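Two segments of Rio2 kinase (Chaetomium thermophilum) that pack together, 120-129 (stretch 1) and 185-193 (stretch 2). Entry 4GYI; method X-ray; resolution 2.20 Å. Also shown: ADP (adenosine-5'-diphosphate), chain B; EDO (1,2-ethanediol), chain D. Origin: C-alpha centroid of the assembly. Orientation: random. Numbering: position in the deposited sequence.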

ATOM      1  N   LYS A 120       7.353  -3.836 -19.994  1.00 46.96           N
ATOM      2  CA  LYS A 120       7.501  -4.644 -18.799  1.00 41.91           C
ATOM      3  C   LYS A 120       6.323  -4.405 -17.833  1.00 34.86           C
ATOM      4  O   LYS A 120       5.973  -3.269 -17.538  1.00 34.13           O
ATOM      5  CB  LYS A 120       8.832  -4.326 -18.123  1.00 46.94           C
ATOM      6  CG  LYS A 120       9.107  -5.152 -16.886  1.00 58.07           C
ATOM      7  CD  LYS A 120      10.408  -4.736 -16.241  1.00 78.61           C
ATOM      8  CE  LYS A 120      10.541  -5.315 -14.836  1.00 86.21           C
ATOM      9  NZ  LYS A 120      11.540  -4.553 -14.025  1.00 87.85           N
ATOM     10  N   GLN A 121       5.702  -5.477 -17.362  1.00 34.48           N
ATOM     11  CA  GLN A 121       4.567  -5.342 -16.443  1.00 33.09           C
ATOM     12  C   GLN A 121       5.019  -5.175 -15.001  1.00 31.68           C
ATOM     13  O   GLN A 121       5.940  -5.852 -14.536  1.00 28.89           O
ATOM     14  CB  GLN A 121       3.600  -6.523 -16.563  1.00 29.85           C
ATOM     15  CG  GLN A 121       3.078  -6.740 -17.981  1.00 27.38           C
ATOM     16  CD  GLN A 121       2.190  -7.963 -18.089  1.00 33.43           C
ATOM     17  OE1 GLN A 121       1.907  -8.639 -17.097  1.00 29.69           O
ATOM     18  NE2 GLN A 121       1.736  -8.248 -19.294  1.00 30.72           N
ATOM     19  N   LYS A 122       4.369  -4.256 -14.301  1.00 29.50           N
ATOM     20  CA  LYS A 122       4.629  -4.017 -12.890  1.00 29.28           C
ATOM     21  C   LYS A 122       3.295  -3.840 -12.169  1.00 33.29           C
ATOM     22  O   LYS A 122       2.247  -3.725 -12.813  1.00 30.82           O
ATOM     23  CB  LYS A 122       5.462  -2.745 -12.721  1.00 27.73           C
ATOM     24  CG  LYS A 122       6.679  -2.679 -13.621  1.00 42.02           C
ATOM     25  CD  LYS A 122       7.061  -1.243 -13.873  1.00 45.29           C
ATOM     26  CE  LYS A 122       8.138  -1.142 -14.927  1.00 53.80           C
ATOM     27  NZ  LYS A 122       9.489  -1.537 -14.426  1.00 63.34           N
ATOM     28  N   VAL A 123       3.332  -3.810 -10.836  1.00 25.55           N
ATOM     29  CA  VAL A 123       2.117  -3.618 -10.051  1.00 20.72           C
ATOM     30  C   VAL A 123       2.017  -2.202  -9.517  1.00 26.75           C
ATOM     31  O   VAL A 123       2.995  -1.642  -9.037  1.00 27.48           O
ATOM     32  CB  VAL A 123       2.055  -4.619  -8.868  1.00 27.40           C
ATOM     33  CG1 VAL A 123       1.079  -4.158  -7.787  1.00 25.51           C
ATOM     34  CG2 VAL A 123       1.679  -5.996  -9.375  1.00 23.58           C
ATOM     35  N   LEU A 124       0.832  -1.614  -9.639  1.00 30.64           N
ATOM     36  CA  LEU A 124       0.551  -0.347  -8.998  1.00 29.48           C
ATOM     37  C   LEU A 124      -0.388  -0.615  -7.823  1.00 27.38           C
ATOM     38  O   LEU A 124      -1.475  -1.160  -8.001  1.00 25.41           O
ATOM     39  CB  LEU A 124      -0.108   0.617  -9.981  1.00 26.56           C
ATOM     40  CG  LEU A 124      -0.599   1.934  -9.367  1.00 35.45           C
ATOM     41  CD1 LEU A 124       0.580   2.809  -8.971  1.00 34.39           C
ATOM     42  CD2 LEU A 124      -1.500   2.671 -10.329  1.00 42.78           C
ATOM     43  N   LYS A 125       0.037  -0.268  -6.619  1.00 24.46           N
ATOM     44  CA  LYS A 125      -0.831  -0.456  -5.456  1.00 23.37           C
ATOM     45  C   LYS A 125      -1.346   0.907  -5.025  1.00 23.75           C
ATOM     46  O   LYS A 125      -0.570   1.848  -4.903  1.00 24.47           O
ATOM     47  CB  LYS A 125      -0.081  -1.123  -4.302  1.00 27.76           C
ATOM     48  CG  LYS A 125      -0.947  -1.380  -3.033  1.00 21.48           C
ATOM     49  CD  LYS A 125      -0.131  -2.131  -1.991  1.00 25.36           C
ATOM     50  CE  LYS A 125      -0.903  -2.354  -0.675  1.00 27.52           C
ATOM     51  NZ  LYS A 125      -0.197  -3.353   0.192  1.00 27.97           N
ATOM     52  N   ILE A 126      -2.657   1.010  -4.828  1.00 17.95           N
ATOM     53  CA  ILE A 126      -3.281   2.258  -4.416  1.00 22.24           C
ATOM     54  C   ILE A 126      -3.912   2.065  -3.046  1.00 26.02           C
ATOM     55  O   ILE A 126      -4.799   1.247  -2.896  1.00 21.45           O
ATOM     56  CB  ILE A 126      -4.385   2.667  -5.417  1.00 24.45           C
ATOM     57  CG1 ILE A 126      -3.783   2.774  -6.837  1.00 28.80           C
ATOM     58  CG2 ILE A 126      -5.024   3.997  -4.995  1.00 26.16           C
ATOM     59  CD1 ILE A 126      -4.809   3.126  -7.928  1.00 29.07           C
ATOM     60  N   HIS A 127      -3.451   2.798  -2.043  1.00 26.33           N
ATOM     61  CA  HIS A 127      -3.981   2.621  -0.702  1.00 24.74           C
ATOM     62  C   HIS A 127      -5.328   3.310  -0.530  1.00 29.45           C
ATOM     63  O   HIS A 127      -5.531   4.441  -1.000  1.00 23.71           O
ATOM     64  CB  HIS A 127      -2.982   3.100   0.351  1.00 22.69           C
ATOM     65  CG  HIS A 127      -1.800   2.196   0.521  1.00 30.38           C
ATOM     66  ND1 HIS A 127      -1.801   1.126   1.393  1.00 27.97           N
ATOM     67  CD2 HIS A 127      -0.581   2.196  -0.072  1.00 24.16           C
ATOM     68  CE1 HIS A 127      -0.631   0.514   1.343  1.00 27.56           C
ATOM     69  NE2 HIS A 127       0.128   1.142   0.461  1.00 31.90           N
ATOM     70  N   ARG A 128      -6.236   2.600   0.142  1.00 22.22           N
ATOM     71  CA  ARG A 128      -7.629   2.992   0.300  1.00 25.69           C
ATOM     72  C   ARG A 128      -8.120   2.964   1.752  1.00 30.79           C
ATOM     73  O   ARG A 128      -9.191   2.430   2.029  1.00 29.87           O
ATOM     74  CB  ARG A 128      -8.504   2.035  -0.522  1.00 19.00           C
ATOM     75  CG  ARG A 128      -8.229   2.124  -2.022  1.00 26.86           C
ATOM     76  CD  ARG A 128      -8.640   3.478  -2.613  1.00 22.30           C
ATOM     77  NE  ARG A 128      -8.628   3.430  -4.078  1.00 32.88           N
ATOM     78  CZ  ARG A 128      -8.459   4.479  -4.879  1.00 33.09           C
ATOM     79  NH1 ARG A 128      -8.284   5.698  -4.370  1.00 25.80           N
ATOM     80  NH2 ARG A 128      -8.464   4.304  -6.197  1.00 32.01           N
ATOM     81  N   LEU A 129      -7.350   3.533   2.674  1.00 25.14           N
ATOM     82  CA  LEU A 129      -7.768   3.599   4.070  1.00 27.13           C
ATOM     83  C   LEU A 129      -9.106   4.352   4.161  1.00 27.16           C
ATOM     84  O   LEU A 129      -9.311   5.315   3.441  1.00 22.64           O
ATOM     85  CB  LEU A 129      -6.693   4.320   4.911  1.00 28.21           C
ATOM     86  CG  LEU A 129      -5.498   3.503   5.424  1.00 35.59           C
ATOM     87  CD1 LEU A 129      -4.791   2.795   4.290  1.00 48.05           C
ATOM     88  CD2 LEU A 129      -4.507   4.390   6.138  1.00 31.34           C
ATOM     89  N   ARG A 185       2.406   9.891  -3.588  1.00 28.32           N
ATOM     90  CA  ARG A 185       1.191  10.085  -2.805  1.00 25.51           C
ATOM     91  C   ARG A 185       0.749   8.772  -2.121  1.00 28.27           C
ATOM     92  O   ARG A 185       1.506   8.186  -1.339  1.00 29.05           O
ATOM     93  CB  ARG A 185       0.088  10.686  -3.687  1.00 25.15           C
ATOM     94  CG  ARG A 185       0.453  12.051  -4.227  1.00 30.76           C
ATOM     95  CD  ARG A 185      -0.355  12.385  -5.463  1.00 40.64           C
ATOM     96  NE  ARG A 185      -0.138  13.750  -5.947  1.00 33.53           N
ATOM     97  CZ  ARG A 185       0.724  14.080  -6.907  1.00 35.17           C
ATOM     98  NH1 ARG A 185       1.483  13.157  -7.487  1.00 41.69           N
ATOM     99  NH2 ARG A 185       0.831  15.332  -7.280  1.00 37.26           N
ATOM    100  N   HIS A 186      -0.447   8.291  -2.450  1.00 25.76           N
ATOM    101  CA  HIS A 186      -0.972   7.056  -1.854  1.00 29.01           C
ATOM    102  C   HIS A 186      -0.656   5.787  -2.665  1.00 27.81           C
ATOM    103  O   HIS A 186      -1.304   4.747  -2.487  1.00 24.24           O
ATOM    104  CB  HIS A 186      -2.488   7.161  -1.647  1.00 26.69           C
ATOM    105  CG  HIS A 186      -3.268   7.432  -2.906  1.00 27.72           C
ATOM    106  ND1 HIS A 186      -2.831   8.292  -3.892  1.00 27.45           N
ATOM    107  CD2 HIS A 186      -4.475   6.977  -3.319  1.00 26.85           C
ATOM    108  CE1 HIS A 186      -3.731   8.354  -4.858  1.00 27.48           C
ATOM    109  NE2 HIS A 186      -4.734   7.558  -4.542  1.00 29.72           N
ATOM    110  N   THR A 187       0.323   5.862  -3.558  1.00 29.65           N
ATOM    111  CA  THR A 187       0.511   4.763  -4.502  1.00 34.01           C
ATOM    112  C   THR A 187       1.922   4.219  -4.496  1.00 36.46           C
ATOM    113  O   THR A 187       2.869   4.932  -4.169  1.00 42.30           O
ATOM    114  CB  THR A 187       0.124   5.167  -5.953  1.00 23.73           C
ATOM    115  OG1 THR A 187       1.117   6.051  -6.496  1.00 26.28           O
ATOM    116  CG2 THR A 187      -1.214   5.856  -5.965  1.00 24.25           C
ATOM    117  N   ILE A 188       2.066   2.950  -4.857  1.00 24.86           N
ATOM    118  CA  ILE A 188       3.393   2.390  -5.018  1.00 26.15           C
ATOM    119  C   ILE A 188       3.419   1.629  -6.311  1.00 34.97           C
ATOM    120  O   ILE A 188       2.450   0.946  -6.630  1.00 28.99           O
ATOM    121  CB  ILE A 188       3.743   1.398  -3.901  1.00 34.92           C
ATOM    122  CG1 ILE A 188       3.846   2.119  -2.554  1.00 37.64           C
ATOM    123  CG2 ILE A 188       5.071   0.679  -4.215  1.00 30.33           C
ATOM    124  CD1 ILE A 188       4.185   1.188  -1.404  1.00 51.35           C
ATOM    125  N   VAL A 189       4.513   1.761  -7.058  1.00 29.20           N
ATOM    126  CA  VAL A 189       4.741   0.919  -8.215  1.00 34.44           C
ATOM    127  C   VAL A 189       5.798  -0.076  -7.802  1.00 29.86           C
ATOM    128  O   VAL A 189       6.827   0.311  -7.279  1.00 27.15           O
ATOM    129  CB  VAL A 189       5.228   1.721  -9.446  1.00 36.14           C
ATOM    130  CG1 VAL A 189       5.594   0.775 -10.579  1.00 30.18           C
ATOM    131  CG2 VAL A 189       4.157   2.687  -9.911  1.00 37.00           C
ATOM    132  N   MET A 190       5.540  -1.366  -7.996  1.00 26.37           N
ATOM    133  CA  MET A 190       6.511  -2.365  -7.594  1.00 26.77           C
ATOM    134  C   MET A 190       6.546  -3.485  -8.637  1.00 30.42           C
ATOM    135  O   MET A 190       5.642  -3.588  -9.468  1.00 26.24           O
ATOM    136  CB  MET A 190       6.117  -2.937  -6.230  1.00 27.72           C
ATOM    137  CG  MET A 190       4.899  -3.850  -6.303  1.00 21.54           C
ATOM    138  SD  MET A 190       4.285  -4.401  -4.705  1.00 26.31           S
ATOM    139  CE  MET A 190       3.276  -3.021  -4.210  1.00 23.43           C
ATOM    140  N   SER A 191       7.573  -4.327  -8.589  1.00 26.65           N
ATOM    141  CA  SER A 191       7.675  -5.410  -9.563  1.00 34.32           C
ATOM    142  C   SER A 191       6.491  -6.355  -9.406  1.00 28.08           C
ATOM    143  O   SER A 191       5.890  -6.448  -8.335  1.00 26.54           O
ATOM    144  CB  SER A 191       8.992  -6.180  -9.416  1.00 31.92           C
ATOM    145  OG  SER A 191       8.993  -6.967  -8.244  1.00 43.52           O
ATOM    146  N   LEU A 192       6.131  -7.005 -10.500  1.00 34.62           N
ATOM    147  CA  LEU A 192       5.103  -8.037 -10.490  1.00 36.23           C
ATOM    148  C   LEU A 192       5.789  -9.357 -10.183  1.00 31.44           C
ATOM    149  O   LEU A 192       6.643  -9.788 -10.924  1.00 37.24           O
ATOM    150  CB  LEU A 192       4.443  -8.105 -11.863  1.00 37.96           C
ATOM    151  CG  LEU A 192       3.501  -9.276 -12.143  1.00 38.69           C
ATOM    152  CD1 LEU A 192       2.275  -9.188 -11.254  1.00 28.32           C
ATOM    153  CD2 LEU A 192       3.122  -9.250 -13.618  1.00 38.43           C
ATOM    154  N   VAL A 193       5.430  -9.991  -9.079  1.00 29.14           N
ATOM    155  CA  VAL A 193       6.074 -11.236  -8.682  1.00 36.76           C
ATOM    156  C   VAL A 193       5.365 -12.393  -9.361  1.00 32.19           C
ATOM    157  O   VAL A 193       4.142 -12.451  -9.362  1.00 32.46           O
ATOM    158  CB  VAL A 193       5.986 -11.427  -7.143  1.00 41.07           C
ATOM    159  CG1 VAL A 193       6.684 -12.693  -6.717  1.00 44.40           C
ATOM    160  CG2 VAL A 193       6.590 -10.237  -6.432  1.00 42.75           C
TER
HETATM  161  PB  ADP B 401      -3.906  -5.361   0.400  1.00 31.41           P
HETATM  162  O1B ADP B 401      -5.153  -4.721  -0.161  1.00 36.05           O
HETATM  163  O2B ADP B 401      -4.045  -6.676   1.125  1.00 27.86           O
HETATM  164  O3B ADP B 401      -3.154  -4.225   1.228  1.00 36.17           O
HETATM  165  PA  ADP B 401      -1.619  -6.543  -0.909  1.00 30.97           P
HETATM  166  O1A ADP B 401      -1.770  -7.585   0.166  1.00 31.78           O
HETATM  167  O2A ADP B 401      -0.306  -5.775  -0.980  1.00 32.16           O
HETATM  168  O3A ADP B 401      -2.859  -5.515  -0.839  1.00 31.53           O
HETATM  169  O5' ADP B 401      -1.961  -7.251  -2.302  1.00 34.30           O
HETATM  170  C5' ADP B 401      -3.232  -7.892  -2.474  1.00 27.03           C
HETATM  171  C4' ADP B 401      -3.101  -9.028  -3.488  1.00 33.41           C
HETATM  172  O4' ADP B 401      -2.555  -8.536  -4.725  1.00 32.80           O
HETATM  173  C3' ADP B 401      -2.151 -10.148  -3.065  1.00 37.85           C
HETATM  174  O3' ADP B 401      -2.771 -11.153  -2.256  1.00 39.65           O
HETATM  175  C2' ADP B 401      -1.671 -10.708  -4.387  1.00 44.93           C
HETATM  176  O2' ADP B 401      -2.690 -11.523  -4.978  1.00 43.80           O
HETATM  177  C1' ADP B 401      -1.629  -9.485  -5.267  1.00 40.80           C
HETATM  178  N9  ADP B 401      -0.318  -8.805  -5.280  1.00 36.94           N
HETATM  179  C8  ADP B 401      -0.004  -7.696  -4.583  1.00 32.64           C
HETATM  180  N7  ADP B 401       1.264  -7.287  -4.852  1.00 29.53           N
HETATM  181  C5  ADP B 401       1.753  -8.158  -5.758  1.00 27.83           C
HETATM  182  C6  ADP B 401       3.023  -8.320  -6.488  1.00 27.24           C
HETATM  183  N6  ADP B 401       4.032  -7.446  -6.294  1.00 27.04           N
HETATM  184  N1  ADP B 401       3.130  -9.355  -7.345  1.00 36.53           N
HETATM  185  C2  ADP B 401       2.122 -10.229  -7.561  1.00 30.82           C
HETATM  186  N3  ADP B 401       0.940 -10.141  -6.937  1.00 35.82           N
HETATM  187  C4  ADP B 401       0.710  -9.150  -6.039  1.00 32.71           C
HETATM  188  C1  EDO D 403      -8.321   7.474   0.431  1.00 40.01           C
HETATM  189  O1  EDO D 403      -7.846   6.317   1.125  1.00 35.21           O
HETATM  190  C2  EDO D 403      -8.218   7.221  -1.064  1.00 36.45           C
HETATM  191  O2  EDO D 403      -6.912   6.745  -1.336  1.00 34.37           O
HETATM  192  O   HOH W   1       7.805  -6.433 -12.810  1.00 28.05           O

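How do the two backbones lie against each other? They run as neighbouring antiparallel strands, their N-to-C directions 151° apart and their axes approaching to 4.6 Å. Val-123 and Met-190 form a closed pair: Val-123 N donates to Met-190 O at 2.7 Å, and Met-190 N returns a bond to Val-123 O at 2.8 Å. Two residues on, the pattern repeats, with Lys-125 N to Ile-188 O at 2.7 Å and Ile-188 N to Lys-125 O at 2.9 Å. A nearly straight bond from His-127 N to His-186 O, 2.9 Å, extends the ladder. Between these rungs the carbonyls also receive CA-H groups, as where Thr-187 CA lies 3.1 Å from Lys-125 O.

What happens where the ladder runs out near Leu-192? A water takes over the bridging. It donates to Gln-121 O at 2.6 Å and accepts from Leu-192 N at 2.9 Å, linking two backbones that no longer bond directly there.

Which side chains meet on the face carrying Leu-124 and Ile-126? Leu-124 and Val-189 sit opposite each other in a non-hydrogen-bonded pair, where the CA atoms are only 4.5 Å apart, and Leu-124 CD1 packs 3.7 Å from Val-189 CG2. The same methyl, Leu-124 CD1, reaches Thr-187 CB at 3.9 Å. Ile-126 faces Thr-187, with Ile-126 CG1 4.1 Å from Thr-187 CG2, and Ile-126 CG2 also touches His-186 CD2 at 3.5 Å. These are close-packed contacts between carbon atoms, without polar bonding.

What does the other face, with Val-123 and Lys-125, contribute? Here the strands' packing continues into the nucleotide site of this kinase. Val-123 CB meets Met-190 CG at 3.9 Å, while Val-123 CG2 packs 3.8 Å from Leu-192 CD1; the same two methyls lie near the adenine, Val-123 CG2 3.9 Å from ADP C6 and Leu-192 CD1 3.8 Å from ADP C2. Lys-125 serves two ends: its CB rests 3.9 Å from Met-190 CE, and its extended chain carries NZ to ADP O2A at 2.7 Å, pairing a positive amine with a phosphate oxygen. Stretch 2 reads the base through its backbone, as ADP N6 donates to Ser-191 O at 2.9 Å and Val-193 N donates to ADP N1, also at 2.9 Å.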